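PDB 6ANY: Bm4233, isoform b from Brugia malayi, which probably binds and carries sterols as a secreted venom allergen-like protein of the CAP superfamily, and is a vaccine candidate for lymphatic filariasis. Local coordinates for residues K14-Q19 / L49-Q54; S25-G30 / K44-L49; N97-E102 / R158-I163; K105-E110 / T136-G141. All coordinates share one frame; numbering follows the deposited sequence.

Contact 1. Residues K14-Q19 / L49-Q54; sequences KDIVRQ and LKWSCQ
The indole of Trp-51 meets the helix through its edge: Val-17 CG2 and Ile-16 CG2 both lie near the plane of the ring, against the rim of its six-membered part. Val-17 CG2 is 3.6 Å from Trp-51 CE3, while Ile-16 CG2 comes within 3.8 Å of the next carbon, Trp-51 CZ3. The CD1 methyl of Ile-16 also touches this rim, 3.9 Å from Trp-51 CZ3. Other parts of the chain, among them Cys-3, Leu-8, Arg-13 and Cys-148, also touch this side chain, and its NE1 is hydrogen-bonded to Glu-56 OE1, which helps to fix the turn of the indole.

Val-17 divides its two branches between two partners. With CG1 anti to the backbone N (chi1 167°), that methyl rests 3.6 Å from the carbonyl oxygen of Leu-49, and CG2 is turned to the edge of the indole. The oxygen is met by carbon here and the contact is one of packing; the N of the same residue is held by Asn-21 OD1. The touching side chains are buried and, apart from the Leu-49 oxygen, meet carbon to carbon.

Beyond the ring the chain turns into another helix, with Ser-52 as its N-cap, bonding through OG to Leu-55 N, and Cys-53 joined to Cys-3 by a disulfide. The worked example is of a helix seated on a sheet: helix 10-28 lies against the short edge strand 50-51 and, through Ile-16 and Val-17, against Ile-146 of strand 145-153, one layer packing on the next as in the alpha-beta-alpha sandwich of CAP proteins.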
loop_
_atom_site.group_PDB
_atom_site.type_symbol
_atom_site.label_atom_id
_atom_site.label_comp_id
_atom_site.label_asym_id
_atom_site.label_seq_id
_atom_site.Cartn_x
_atom_site.Cartn_y
_atom_site.Cartn_z
ATOM N N LYS A 14 -11.773 4.946 2.904
ATOM C CA LYS A 14 -12.145 3.619 3.365
ATOM C C LYS A 14 -11.873 2.526 2.348
ATOM O O LYS A 14 -11.380 1.462 2.686
ATOM C CB LYS A 14 -13.624 3.527 3.676
ATOM C CG LYS A 14 -14.054 4.365 4.840
ATOM C CD LYS A 14 -15.581 4.358 5.073
ATOM C CE LYS A 14 -16.176 5.759 5.276
ATOM N NZ LYS A 14 -17.166 5.773 6.415
ATOM N N ASP A 15 -12.239 2.761 1.093
ATOM C CA ASP A 15 -12.026 1.751 0.071
ATOM C C ASP A 15 -10.514 1.416 -0.077
ATOM O O ASP A 15 -10.116 0.253 -0.331
ATOM C CB ASP A 15 -12.623 2.228 -1.242
ATOM C CG ASP A 15 -14.146 2.240 -1.231
ATOM O OD1 ASP A 15 -14.743 1.767 -0.259
ATOM O OD2 ASP A 15 -14.765 2.758 -2.199
ATOM N N ILE A 16 -9.684 2.436 0.034
ATOM C CA ILE A 16 -8.250 2.239 -0.121
ATOM C C ILE A 16 -7.750 1.371 1.017
ATOM O O ILE A 16 -7.026 0.406 0.770
ATOM C CB ILE A 16 -7.498 3.552 -0.097
ATOM C CG1 ILE A 16 -7.658 4.222 -1.438
ATOM C CG2 ILE A 16 -6.012 3.338 0.273
ATOM C CD1 ILE A 16 -7.318 5.696 -1.424
ATOM N N VAL A 17 -8.197 1.689 2.241
ATOM C CA VAL A 17 -7.732 0.968 3.433
ATOM C C VAL A 17 -8.229 -0.479 3.455
ATOM O O VAL A 17 -7.472 -1.396 3.763
ATOM C CB VAL A 17 -8.163 1.719 4.733
ATOM C CG1 VAL A 17 -7.971 0.858 5.946
ATOM C CG2 VAL A 17 -7.323 2.961 4.907
ATOM N N ARG A 18 -9.502 -0.665 3.144
ATOM C CA ARG A 18 -10.143 -1.929 3.130
ATOM C C ARG A 18 -9.522 -2.818 2.083
ATOM O O ARG A 18 -9.175 -3.984 2.426
ATOM C CB ARG A 18 -11.664 -1.801 2.855
ATOM C CG ARG A 18 -12.369 -1.232 4.065
ATOM C CD ARG A 18 -13.726 -0.641 3.786
ATOM N NE ARG A 18 -14.281 0.036 4.988
ATOM C CZ ARG A 18 -15.451 0.698 5.037
ATOM N NH1 ARG A 18 -16.278 0.800 3.966
ATOM N NH2 ARG A 18 -15.794 1.269 6.173
ATOM N N GLN A 19 -9.278 -2.284 0.879
ATOM C CA GLN A 19 -8.573 -3.065 -0.158
ATOM C C GLN A 19 -7.148 -3.494 0.249
ATOM O O GLN A 19 -6.775 -4.652 0.094
ATOM C CB GLN A 19 -8.512 -2.333 -1.536
ATOM C CG GLN A 19 -7.677 -3.059 -2.584
ATOM C CD GLN A 19 -7.402 -2.213 -3.825
ATOM O OE1 GLN A 19 -6.802 -1.130 -3.714
ATOM N NE2 GLN A 19 -7.825 -2.686 -4.997
ATOM N N LEU A 49 -3.506 -1.731 8.421
ATOM C CA LEU A 49 -3.317 -0.323 8.001
ATOM C C LEU A 49 -4.410 0.602 8.508
ATOM O O LEU A 49 -5.561 0.260 8.504
ATOM C CB LEU A 49 -3.177 -0.188 6.487
ATOM C CG LEU A 49 -2.106 -1.006 5.813
ATOM C CD1 LEU A 49 -2.134 -0.746 4.297
ATOM C CD2 LEU A 49 -0.730 -0.683 6.376
ATOM N N LYS A 50 -4.009 1.768 9.012
ATOM C CA LYS A 50 -4.948 2.809 9.439
ATOM C C LYS A 50 -4.722 3.994 8.492
ATOM O O LYS A 50 -3.578 4.292 8.098
ATOM C CB LYS A 50 -4.614 3.292 10.854
ATOM C CG LYS A 50 -4.594 2.247 11.973
ATOM C CD LYS A 50 -5.986 1.744 12.265
ATOM C CE LYS A 50 -6.769 2.852 12.933
ATOM N NZ LYS A 50 -8.192 2.522 13.205
ATOM N N TRP A 51 -5.789 4.708 8.188
ATOM C CA TRP A 51 -5.736 5.931 7.472
ATOM C C TRP A 51 -5.149 7.024 8.296
ATOM O O TRP A 51 -5.587 7.265 9.452
ATOM C CB TRP A 51 -7.118 6.356 6.978
ATOM C CG TRP A 51 -7.031 7.470 5.936
ATOM C CD1 TRP A 51 -7.135 8.773 6.183
ATOM C CD2 TRP A 51 -6.755 7.359 4.519
ATOM N NE1 TRP A 51 -6.942 9.519 5.039
ATOM C CE2 TRP A 51 -6.771 8.660 3.994
ATOM C CE3 TRP A 51 -6.587 6.293 3.640
ATOM C CZ2 TRP A 51 -6.587 8.932 2.648
ATOM C CZ3 TRP A 51 -6.419 6.585 2.289
ATOM C CH2 TRP A 51 -6.414 7.902 1.823
ATOM N N SER A 52 -4.201 7.759 7.695
ATOM C CA SER A 52 -3.584 8.929 8.365
ATOM C C SER A 52 -3.826 10.204 7.490
ATOM O O SER A 52 -3.404 10.230 6.307
ATOM C CB SER A 52 -2.073 8.676 8.565
ATOM O OG SER A 52 -1.381 9.865 8.858
ATOM N N CYS A 53 -4.602 11.153 8.014
ATOM C CA CYS A 53 -4.791 12.480 7.455
ATOM C C CYS A 53 -3.471 13.241 7.207
ATOM O O CYS A 53 -3.313 13.940 6.181
ATOM C CB CYS A 53 -5.762 13.317 8.282
ATOM S SG CYS A 53 -7.377 12.513 8.498
ATOM N N GLN A 54 -2.523 13.097 8.113
ATOM C CA GLN A 54 -1.199 13.681 7.947
ATOM C C GLN A 54 -0.543 13.149 6.688
ATOM O O GLN A 54 0.040 13.915 5.957
ATOM C CB GLN A 54 -0.365 13.401 9.195
ATOM C CG GLN A 54 1.107 13.791 9.123
ATOM C CD GLN A 54 1.763 14.030 10.505
ATOM O OE1 GLN A 54 1.151 13.811 11.598
ATOM N NE2 GLN A 54 2.973 14.571 10.455
#

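Contact 2. Residues S25-G30 / K44-L49; sequences SLLIHG and KNMLLL
Ile-28 and Met-46 interlock at the end of helix 10-28, where a Schellman motif with Gly-30 as its C-prime residue closes the helix. The CG2 methyl of Ile-28 sits in the bend of the methionine, 3.6 Å from Met-46 CB and 3.5 Å from Met-46 CE. That grip depends on the folded methionine chain: turns of about 80° at both chi2 and chi3 curl CE back over the isoleucine. From the neighbouring position on the helix, Leu-27 adds its CD2, which is 4.1 Å from Met-46 CE, the two side chains crossing at about a right angle. All three residues are buried, and the touch across the segments is one of carbon on carbon.

Outside this first shell, Leu-201 of strand 201-202 packs on both Ile-28 and Met-46. Strand 43-44 pairs with strand 179-180 through Lys-44 and Glu-179, and in the loop that follows the backbones of Met-46 and Leu-48 bond to Cys-202, so the methionine is presented from a well-tied backbone. The helix end is itself tied down: Gly-30 N bonds to Leu-27 O at 3.2 Å, and Ser-25 OG reaches Ser-199 O.

Ser-25 O serves two donors of one residue, His-29 N at 3.0 Å and His-29 ND1 at 2.8 Å; the ring nitrogen approaches from above the carbonyl plane, 43° out of it, although the oxygen lies in the plane of the imidazole.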
loop_
_atom_site.group_PDB
_atom_site.type_symbol
_atom_site.label_atom_id
_atom_site.label_comp_id
_atom_site.label_asym_id
_atom_site.label_seq_id
_atom_site.Cartn_x
_atom_site.Cartn_y
_atom_site.Cartn_z
ATOM N N SER A 25 -4.267 -9.470 4.342
ATOM C CA SER A 25 -4.837 -10.670 4.955
ATOM C C SER A 25 -4.788 -11.881 4.027
ATOM O O SER A 25 -4.341 -12.985 4.423
ATOM C CB SER A 25 -6.259 -10.370 5.424
ATOM O OG SER A 25 -6.861 -11.540 5.857
ATOM N N LEU A 26 -5.209 -11.707 2.781
ATOM C CA LEU A 26 -5.106 -12.800 1.780
ATOM C C LEU A 26 -3.688 -13.272 1.657
ATOM O O LEU A 26 -3.441 -14.461 1.623
ATOM C CB LEU A 26 -5.605 -12.372 0.411
ATOM C CG LEU A 26 -7.122 -12.202 0.281
ATOM C CD1 LEU A 26 -7.441 -11.665 -1.082
ATOM C CD2 LEU A 26 -7.923 -13.493 0.454
ATOM N N LEU A 27 -2.734 -12.342 1.665
ATOM C CA LEU A 27 -1.332 -12.707 1.573
ATOM C C LEU A 27 -0.849 -13.531 2.762
ATOM O O LEU A 27 -0.153 -14.550 2.553
ATOM C CB LEU A 27 -0.466 -11.448 1.522
ATOM C CG LEU A 27 1.005 -11.588 1.307
ATOM C CD1 LEU A 27 1.331 -12.311 -0.022
ATOM C CD2 LEU A 27 1.649 -10.230 1.410
ATOM N N ILE A 28 -1.109 -13.069 3.998
ATOM C CA ILE A 28 -0.624 -13.829 5.203
ATOM C C ILE A 28 -1.388 -15.159 5.453
ATOM O O ILE A 28 -0.893 -16.020 6.149
ATOM C CB ILE A 28 -0.613 -13.007 6.480
ATOM C CG1 ILE A 28 -1.992 -12.486 6.798
ATOM C CG2 ILE A 28 0.408 -11.863 6.390
ATOM C CD1 ILE A 28 -2.029 -11.836 8.143
ATOM N N HIS A 29 -2.535 -15.335 4.794
ATOM C CA HIS A 29 -3.251 -16.577 4.796
ATOM C C HIS A 29 -2.828 -17.539 3.681
ATOM O O HIS A 29 -3.409 -18.594 3.581
ATOM C CB HIS A 29 -4.745 -16.344 4.722
ATOM C CG HIS A 29 -5.334 -15.949 6.019
ATOM N ND1 HIS A 29 -5.301 -14.652 6.490
ATOM C CD2 HIS A 29 -5.870 -16.703 7.014
ATOM C CE1 HIS A 29 -5.882 -14.610 7.673
ATOM N NE2 HIS A 29 -6.257 -15.841 7.995
ATOM N N GLY A 30 -1.743 -17.246 2.957
ATOM C CA GLY A 30 -1.228 -18.167 1.958
ATOM C C GLY A 30 -2.106 -18.294 0.730
ATOM O O GLY A 30 -2.045 -19.329 0.072
ATOM N N LYS A 44 2.792 -13.687 9.987
ATOM C CA LYS A 44 2.340 -13.248 11.309
ATOM C C LYS A 44 2.804 -11.846 11.521
ATOM O O LYS A 44 3.662 -11.311 10.760
ATOM C CB LYS A 44 2.838 -14.161 12.422
ATOM C CG LYS A 44 4.331 -14.032 12.707
ATOM C CD LYS A 44 4.762 -15.015 13.763
ATOM C CE LYS A 44 5.935 -14.466 14.533
ATOM N NZ LYS A 44 6.686 -15.623 15.148
ATOM N N ASN A 45 2.209 -11.210 12.504
ATOM C CA ASN A 45 2.479 -9.802 12.815
ATOM C C ASN A 45 2.339 -8.807 11.615
ATOM O O ASN A 45 3.033 -7.811 11.548
ATOM C CB ASN A 45 3.828 -9.644 13.497
ATOM C CG ASN A 45 3.832 -10.195 14.906
ATOM O OD1 ASN A 45 2.869 -10.084 15.621
ATOM N ND2 ASN A 45 4.932 -10.800 15.285
ATOM N N MET A 46 1.438 -9.084 10.682
ATOM C CA MET A 46 1.196 -8.152 9.568
ATOM C C MET A 46 0.218 -7.121 10.134
ATOM O O MET A 46 -0.895 -7.458 10.492
ATOM C CB MET A 46 0.629 -8.896 8.369
ATOM C CG MET A 46 0.058 -8.041 7.247
ATOM S SD MET A 46 1.414 -7.428 6.225
ATOM C CE MET A 46 1.761 -8.817 5.243
ATOM N N LEU A 47 0.662 -5.865 10.229
ATOM C CA LEU A 47 -0.155 -4.804 10.836
ATOM C C LEU A 47 -1.357 -4.388 9.986
ATOM O O LEU A 47 -1.276 -4.342 8.740
ATOM C CB LEU A 47 0.710 -3.574 11.169
ATOM C CG LEU A 47 1.831 -3.850 12.181
ATOM C CD1 LEU A 47 2.723 -2.643 12.414
ATOM C CD2 LEU A 47 1.270 -4.423 13.512
ATOM N N LEU A 48 -2.457 -4.066 10.665
ATOM C CA LEU A 48 -3.638 -3.581 10.016
ATOM C C LEU A 48 -3.461 -2.062 9.694
ATOM O O LEU A 48 -3.259 -1.225 10.572
ATOM C CB LEU A 48 -4.844 -3.813 10.886
ATOM C CG LEU A 48 -6.224 -3.669 10.227
ATOM C CD1 LEU A 48 -7.266 -4.589 10.841
ATOM C CD2 LEU A 48 -6.764 -2.279 10.409
ATOM N N LEU A 49 -3.506 -1.731 8.421
ATOM C CA LEU A 49 -3.317 -0.323 8.001
ATOM C C LEU A 49 -4.410 0.602 8.508
ATOM O O LEU A 49 -5.561 0.260 8.504
ATOM C CB LEU A 49 -3.177 -0.188 6.487
ATOM C CG LEU A 49 -2.106 -1.006 5.813
ATOM C CD1 LEU A 49 -2.134 -0.746 4.297
ATOM C CD2 LEU A 49 -0.730 -0.683 6.376
#

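Contact 3. Residues N97-E102 / R158-I163; sequences NTAGTE and RTLIAI
Ala-99 points its single methyl at the forked end of Leu-160. Its CB is 3.6 Å from Leu-160 CD1 and 3.9 Å from Leu-160 CD2, so both branches of the leucine close round the alanine rather than one alone. The first torsion of Leu-160 is 148°, well short of the staggered trans value; together with a chi2 of 66°, it places both methyls beside the alanine. Two residues along the strand, Ala-162 presents another short side chain to the helix: its CB lies a looser 4.4 Å from Ala-99 O, and the two alpha carbons, of Ala-99 and Ala-162, stand 6.5 Å apart. Small residues on both sides thus let the first turn of helix 99-108 sit close to the sheet.

Alternation along strand 159-167 sends side chains to the helices on the two faces of the sheet, consistent with the three-layer alpha-beta-alpha sandwich of CAP proteins. Leu-160 and Ala-162 look to helix 99-108, whereas Ile-161 points away and Ile-163 packs on Ala-59, Trp-62 and Ala-63 of helix 53-63, beyond the other face. Ile-150 of the adjoining strand 145-153 touches both Ala-99 and Leu-160, widening the apolar patch.

The helix starts after Thr-98, whose carbonyl O accepts from Glu-102 N at 2.9 Å. Glu-102 sets out toward the strand from its alpha carbon, but its carboxylate leads off to a salt bridge with Lys-105 NZ, and Gly-100 N is bonded to Gln-12 OE1 of helix 10-28.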
loop_
_atom_site.group_PDB
_atom_site.type_symbol
_atom_site.label_atom_id
_atom_site.label_comp_id
_atom_site.label_asym_id
_atom_site.label_seq_id
_atom_site.Cartn_x
_atom_site.Cartn_y
_atom_site.Cartn_z
ATOM N N ASN A 97 -13.514 8.184 -8.286
ATOM C CA ASN A 97 -14.069 7.464 -7.172
ATOM C C ASN A 97 -13.427 6.049 -6.953
ATOM O O ASN A 97 -13.486 5.531 -5.868
ATOM C CB ASN A 97 -15.642 7.470 -7.189
ATOM C CG ASN A 97 -16.271 6.666 -8.327
ATOM O OD1 ASN A 97 -15.693 5.712 -8.876
ATOM N ND2 ASN A 97 -17.520 7.064 -8.699
ATOM N N THR A 98 -12.829 5.455 -7.979
ATOM C CA THR A 98 -12.042 4.251 -7.848
ATOM C C THR A 98 -10.547 4.503 -8.049
ATOM O O THR A 98 -9.772 3.572 -8.331
ATOM C CB THR A 98 -12.483 3.229 -8.904
ATOM O OG1 THR A 98 -12.400 3.838 -10.198
ATOM C CG2 THR A 98 -13.949 2.760 -8.642
ATOM N N ALA A 99 -10.081 5.743 -7.950
ATOM C CA ALA A 99 -8.633 5.962 -8.243
ATOM C C ALA A 99 -7.722 5.172 -7.307
ATOM O O ALA A 99 -6.775 4.512 -7.776
ATOM C CB ALA A 99 -8.286 7.402 -8.175
ATOM N N GLY A 100 -8.013 5.218 -5.994
ATOM C CA GLY A 100 -7.170 4.565 -4.991
ATOM C C GLY A 100 -7.106 3.077 -5.120
ATOM O O GLY A 100 -6.034 2.493 -5.039
ATOM N N THR A 101 -8.232 2.461 -5.457
ATOM C CA THR A 101 -8.326 1.014 -5.547
ATOM C C THR A 101 -7.774 0.516 -6.888
ATOM O O THR A 101 -7.256 -0.623 -7.004
ATOM C CB THR A 101 -9.784 0.505 -5.335
ATOM O OG1 THR A 101 -10.716 1.236 -6.163
ATOM C CG2 THR A 101 -10.158 0.573 -3.876
ATOM N N GLU A 102 -7.906 1.328 -7.921
ATOM C CA GLU A 102 -7.271 0.985 -9.158
ATOM C C GLU A 102 -5.759 1.058 -9.001
ATOM O O GLU A 102 -5.013 0.199 -9.543
ATOM C CB GLU A 102 -7.732 1.926 -10.291
ATOM C CG GLU A 102 -9.105 1.589 -10.910
ATOM C CD GLU A 102 -9.124 0.137 -11.425
ATOM O OE1 GLU A 102 -8.432 -0.194 -12.410
ATOM O OE2 GLU A 102 -9.724 -0.713 -10.738
ATOM N N ARG A 158 -7.555 15.102 -18.167
ATOM C CA ARG A 158 -7.466 13.870 -18.953
ATOM C C ARG A 158 -6.483 12.874 -18.370
ATOM O O ARG A 158 -6.333 11.769 -18.906
ATOM C CB ARG A 158 -7.121 14.176 -20.413
ATOM C CG ARG A 158 -8.289 14.749 -21.177
ATOM C CD ARG A 158 -7.816 15.356 -22.486
ATOM N NE ARG A 158 -8.947 15.615 -23.407
ATOM C CZ ARG A 158 -9.585 16.786 -23.579
ATOM N NH1 ARG A 158 -9.283 17.905 -22.895
ATOM N NH2 ARG A 158 -10.555 16.845 -24.482
ATOM N N THR A 159 -5.843 13.264 -17.286
ATOM C CA THR A 159 -4.906 12.445 -16.586
ATOM C C THR A 159 -5.218 12.376 -15.090
ATOM O O THR A 159 -5.479 13.378 -14.444
ATOM C CB THR A 159 -3.469 12.950 -16.858
ATOM O OG1 THR A 159 -3.181 12.686 -18.235
ATOM C CG2 THR A 159 -2.435 12.236 -16.002
ATOM N N LEU A 160 -5.212 11.158 -14.570
ATOM C CA LEU A 160 -5.460 10.899 -13.183
ATOM C C LEU A 160 -4.180 10.505 -12.559
ATOM O O LEU A 160 -3.488 9.656 -13.109
ATOM C CB LEU A 160 -6.465 9.798 -13.011
ATOM C CG LEU A 160 -6.413 8.834 -11.824
ATOM C CD1 LEU A 160 -6.691 9.578 -10.524
ATOM C CD2 LEU A 160 -7.499 7.773 -11.996
ATOM N N ILE A 161 -3.893 11.096 -11.386
ATOM C CA ILE A 161 -2.704 10.741 -10.610
ATOM C C ILE A 161 -3.122 10.364 -9.206
ATOM O O ILE A 161 -3.798 11.116 -8.540
ATOM C CB ILE A 161 -1.693 11.953 -10.522
ATOM C CG1 ILE A 161 -1.182 12.408 -11.907
ATOM C CG2 ILE A 161 -0.541 11.689 -9.560
ATOM C CD1 ILE A 161 0.133 11.844 -12.334
ATOM N N ALA A 162 -2.627 9.256 -8.711
ATOM C CA ALA A 162 -2.873 8.897 -7.337
ATOM C C ALA A 162 -1.532 8.689 -6.608
ATOM O O ALA A 162 -0.667 7.995 -7.092
ATOM C CB ALA A 162 -3.709 7.651 -7.275
ATOM N N ILE A 163 -1.393 9.284 -5.442
ATOM C CA ILE A 163 -0.177 9.189 -4.646
ATOM C C ILE A 163 -0.536 8.646 -3.254
ATOM O O ILE A 163 -1.417 9.135 -2.600
ATOM C CB ILE A 163 0.504 10.569 -4.459
ATOM C CG1 ILE A 163 0.658 11.325 -5.808
ATOM C CG2 ILE A 163 1.807 10.405 -3.710
ATOM C CD1 ILE A 163 1.569 10.728 -6.811
#

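Contact 4. Residues K105-E110 / T136-G141; sequences KSWWSE and TQMAWG
Met-138 lies between two successive tryptophans, Trp-107 and Trp-108, and meets both at their edges. One interaction is Met-aromatic: Met-138 SD stands 5.2 Å from the centroid of the Trp-108 six-membered ring and 89° off its normal, level with the ring edge.

Plain apolar packing does the rest. Met-138 SD is 3.6 Å from Trp-107 CB, at the edge of that indole. The remainder of the methionine borders Trp-108, with Met-138 CB 3.6 Å and Met-138 CE 3.7 Å from the same ring carbon, Trp-108 CE3. The bend at chi3 (68°) turns the terminal methyl back toward this ring. One residue on, Ala-139 CB adds a contact of 4.0 Å to Trp-108 CH2.

The polar groups are bonded elsewhere. Trp-107 NE1 gives its proton to Val-83 O, and Met-138 O accepts from Arg-24 NH1 and Asn-20 ND2. Within residues 105-110, Ser-109 OG bonds to Ser-106 O at 2.7 Å, on a lone pair in the carbonyl plane. Glu-110 OE2 is hydrogen-bonded to His-134 ND1; these two probably belong to the histidine-glutamate tetrad of the CAP cavity, and the run Thr-136 to Gly-141 falls in a signature sequence of the superfamily.

Helices 99-108 and 133-138 thus come together in the core, with Phe-23 of helix 10-28 stacked on Trp-108, and Asn-82 of strand 80-87 and Tyr-166 of strand 159-167 packing on both Trp-107 and Met-138.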
loop_
_atom_site.group_PDB
_atom_site.type_symbol
_atom_site.label_atom_id
_atom_site.label_comp_id
_atom_site.label_asym_id
_atom_site.label_seq_id
_atom_site.Cartn_x
_atom_site.Cartn_y
_atom_site.Cartn_z
ATOM N N LYS A 105 -4.519 -1.985 -7.024
ATOM C CA LYS A 105 -4.508 -3.203 -7.892
ATOM C C LYS A 105 -3.276 -3.190 -8.810
ATOM O O LYS A 105 -2.611 -4.207 -9.016
ATOM C CB LYS A 105 -5.757 -3.258 -8.753
ATOM C CG LYS A 105 -6.917 -3.958 -8.103
ATOM C CD LYS A 105 -8.251 -3.575 -8.719
ATOM C CE LYS A 105 -8.335 -4.092 -10.127
ATOM N NZ LYS A 105 -9.504 -3.425 -10.778
ATOM N N SER A 106 -2.943 -2.035 -9.306
ATOM C CA SER A 106 -1.801 -1.887 -10.181
ATOM C C SER A 106 -0.487 -2.148 -9.455
ATOM O O SER A 106 0.276 -2.982 -9.837
ATOM C CB SER A 106 -1.774 -0.510 -10.796
ATOM O OG SER A 106 -0.598 -0.369 -11.518
ATOM N N TRP A 107 -0.287 -1.493 -8.354
ATOM C CA TRP A 107 0.917 -1.745 -7.496
ATOM C C TRP A 107 1.013 -3.193 -7.032
ATOM O O TRP A 107 2.087 -3.846 -7.103
ATOM C CB TRP A 107 0.917 -0.804 -6.285
ATOM C CG TRP A 107 0.907 0.662 -6.682
ATOM C CD1 TRP A 107 1.417 1.182 -7.806
ATOM C CD2 TRP A 107 0.309 1.760 -5.963
ATOM N NE1 TRP A 107 1.249 2.574 -7.837
ATOM C CE2 TRP A 107 0.554 2.944 -6.712
ATOM C CE3 TRP A 107 -0.403 1.864 -4.778
ATOM C CZ2 TRP A 107 0.103 4.197 -6.304
ATOM C CZ3 TRP A 107 -0.847 3.099 -4.375
ATOM C CH2 TRP A 107 -0.613 4.249 -5.168
ATOM N N TRP A 108 -0.116 -3.688 -6.566
ATOM C CA TRP A 108 -0.183 -5.039 -6.022
ATOM C C TRP A 108 0.064 -6.081 -7.093
ATOM O O TRP A 108 0.656 -7.157 -6.790
ATOM C CB TRP A 108 -1.522 -5.285 -5.322
ATOM C CG TRP A 108 -1.478 -6.516 -4.476
ATOM C CD1 TRP A 108 -1.749 -7.816 -4.891
ATOM C CD2 TRP A 108 -1.089 -6.606 -3.090
ATOM N NE1 TRP A 108 -1.566 -8.671 -3.827
ATOM C CE2 TRP A 108 -1.170 -7.961 -2.720
ATOM C CE3 TRP A 108 -0.670 -5.681 -2.137
ATOM C CZ2 TRP A 108 -0.920 -8.389 -1.436
ATOM C CZ3 TRP A 108 -0.413 -6.123 -0.863
ATOM C CH2 TRP A 108 -0.499 -7.457 -0.540
ATOM N N SER A 109 -0.304 -5.775 -8.348
ATOM C CA SER A 109 -0.160 -6.732 -9.436
ATOM C C SER A 109 1.302 -7.112 -9.684
ATOM O O SER A 109 1.589 -8.090 -10.391
ATOM C CB SER A 109 -0.747 -6.175 -10.766
ATOM O OG SER A 109 0.142 -5.192 -11.376
ATOM N N GLU A 110 2.239 -6.341 -9.132
ATOM C CA GLU A 110 3.663 -6.716 -9.157
ATOM C C GLU A 110 3.946 -8.089 -8.576
ATOM O O GLU A 110 4.913 -8.758 -9.016
ATOM C CB GLU A 110 4.550 -5.649 -8.482
ATOM C CG GLU A 110 4.646 -4.375 -9.270
ATOM C CD GLU A 110 5.302 -3.247 -8.533
ATOM O OE1 GLU A 110 5.586 -3.371 -7.327
ATOM O OE2 GLU A 110 5.539 -2.197 -9.173
ATOM N N THR A 136 5.745 -4.410 -2.426
ATOM C CA THR A 136 6.397 -4.712 -1.161
ATOM C C THR A 136 6.037 -3.693 -0.093
ATOM O O THR A 136 5.738 -4.086 1.033
ATOM C CB THR A 136 7.888 -4.938 -1.312
ATOM O OG1 THR A 136 8.519 -3.827 -1.948
ATOM C CG2 THR A 136 8.199 -6.277 -2.081
ATOM N N GLN A 137 5.876 -2.423 -0.482
ATOM C CA GLN A 137 5.431 -1.389 0.437
ATOM C C GLN A 137 4.001 -1.660 0.870
ATOM O O GLN A 137 3.675 -1.489 2.030
ATOM C CB GLN A 137 5.590 -0.027 -0.200
ATOM C CG GLN A 137 5.090 1.142 0.586
ATOM C CD GLN A 137 5.812 1.311 1.896
ATOM O OE1 GLN A 137 6.823 2.049 1.974
ATOM N NE2 GLN A 137 5.279 0.695 2.947
ATOM N N MET A 138 3.127 -2.062 -0.064
ATOM C CA MET A 138 1.735 -2.352 0.299
ATOM C C MET A 138 1.695 -3.567 1.210
ATOM O O MET A 138 0.771 -3.718 1.992
ATOM C CB MET A 138 0.842 -2.683 -0.939
ATOM C CG MET A 138 0.551 -1.543 -1.877
ATOM S SD MET A 138 -0.520 -1.985 -3.209
ATOM C CE MET A 138 -2.118 -2.284 -2.402
ATOM N N ALA A 139 2.643 -4.491 1.020
ATOM C CA ALA A 139 2.706 -5.702 1.842
ATOM C C ALA A 139 3.574 -5.633 3.108
ATOM O O ALA A 139 3.723 -6.627 3.766
ATOM C CB ALA A 139 3.142 -6.837 0.978
ATOM N N TRP A 140 4.154 -4.483 3.431
ATOM C CA TRP A 140 5.227 -4.408 4.416
ATOM C C TRP A 140 4.607 -4.551 5.802
ATOM O O TRP A 140 3.805 -3.742 6.221
ATOM C CB TRP A 140 5.949 -3.094 4.286
ATOM C CG TRP A 140 7.229 -3.038 4.954
ATOM C CD1 TRP A 140 7.507 -2.436 6.127
ATOM C CD2 TRP A 140 8.459 -3.538 4.432
ATOM N NE1 TRP A 140 8.868 -2.561 6.408
ATOM C CE2 TRP A 140 9.468 -3.247 5.377
ATOM C CE3 TRP A 140 8.791 -4.267 3.286
ATOM C CZ2 TRP A 140 10.806 -3.693 5.224
ATOM C CZ3 TRP A 140 10.108 -4.646 3.087
ATOM C CH2 TRP A 140 11.117 -4.355 4.066
ATOM N N GLY A 141 4.934 -5.645 6.472
ATOM C CA GLY A 141 4.333 -5.951 7.777
ATOM C C GLY A 141 4.459 -4.890 8.809
ATOM O O GLY A 141 3.508 -4.586 9.511
#

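From the N terminus the chain makes two closed loops in series, each with a smaller one inside, and none cross. Contact 1 joins helix 10-28 to the edge strand 50-51; contact 2, nested within it, ties the end of the same helix to the loop leading to that strand, and the two share Leu-49. Contact 3 then brings the start of helix 99-108 to strand 159-167, enclosing contact 4, where the end of that helix meets helix 133-138. The two pairs are joined as well: Gln-19 NE2 probably bonds to Thr-101 O, linking contacts 1 and 3, and Leu-47 N probably bonds to Gly-141 O, linking contacts 2 and 4.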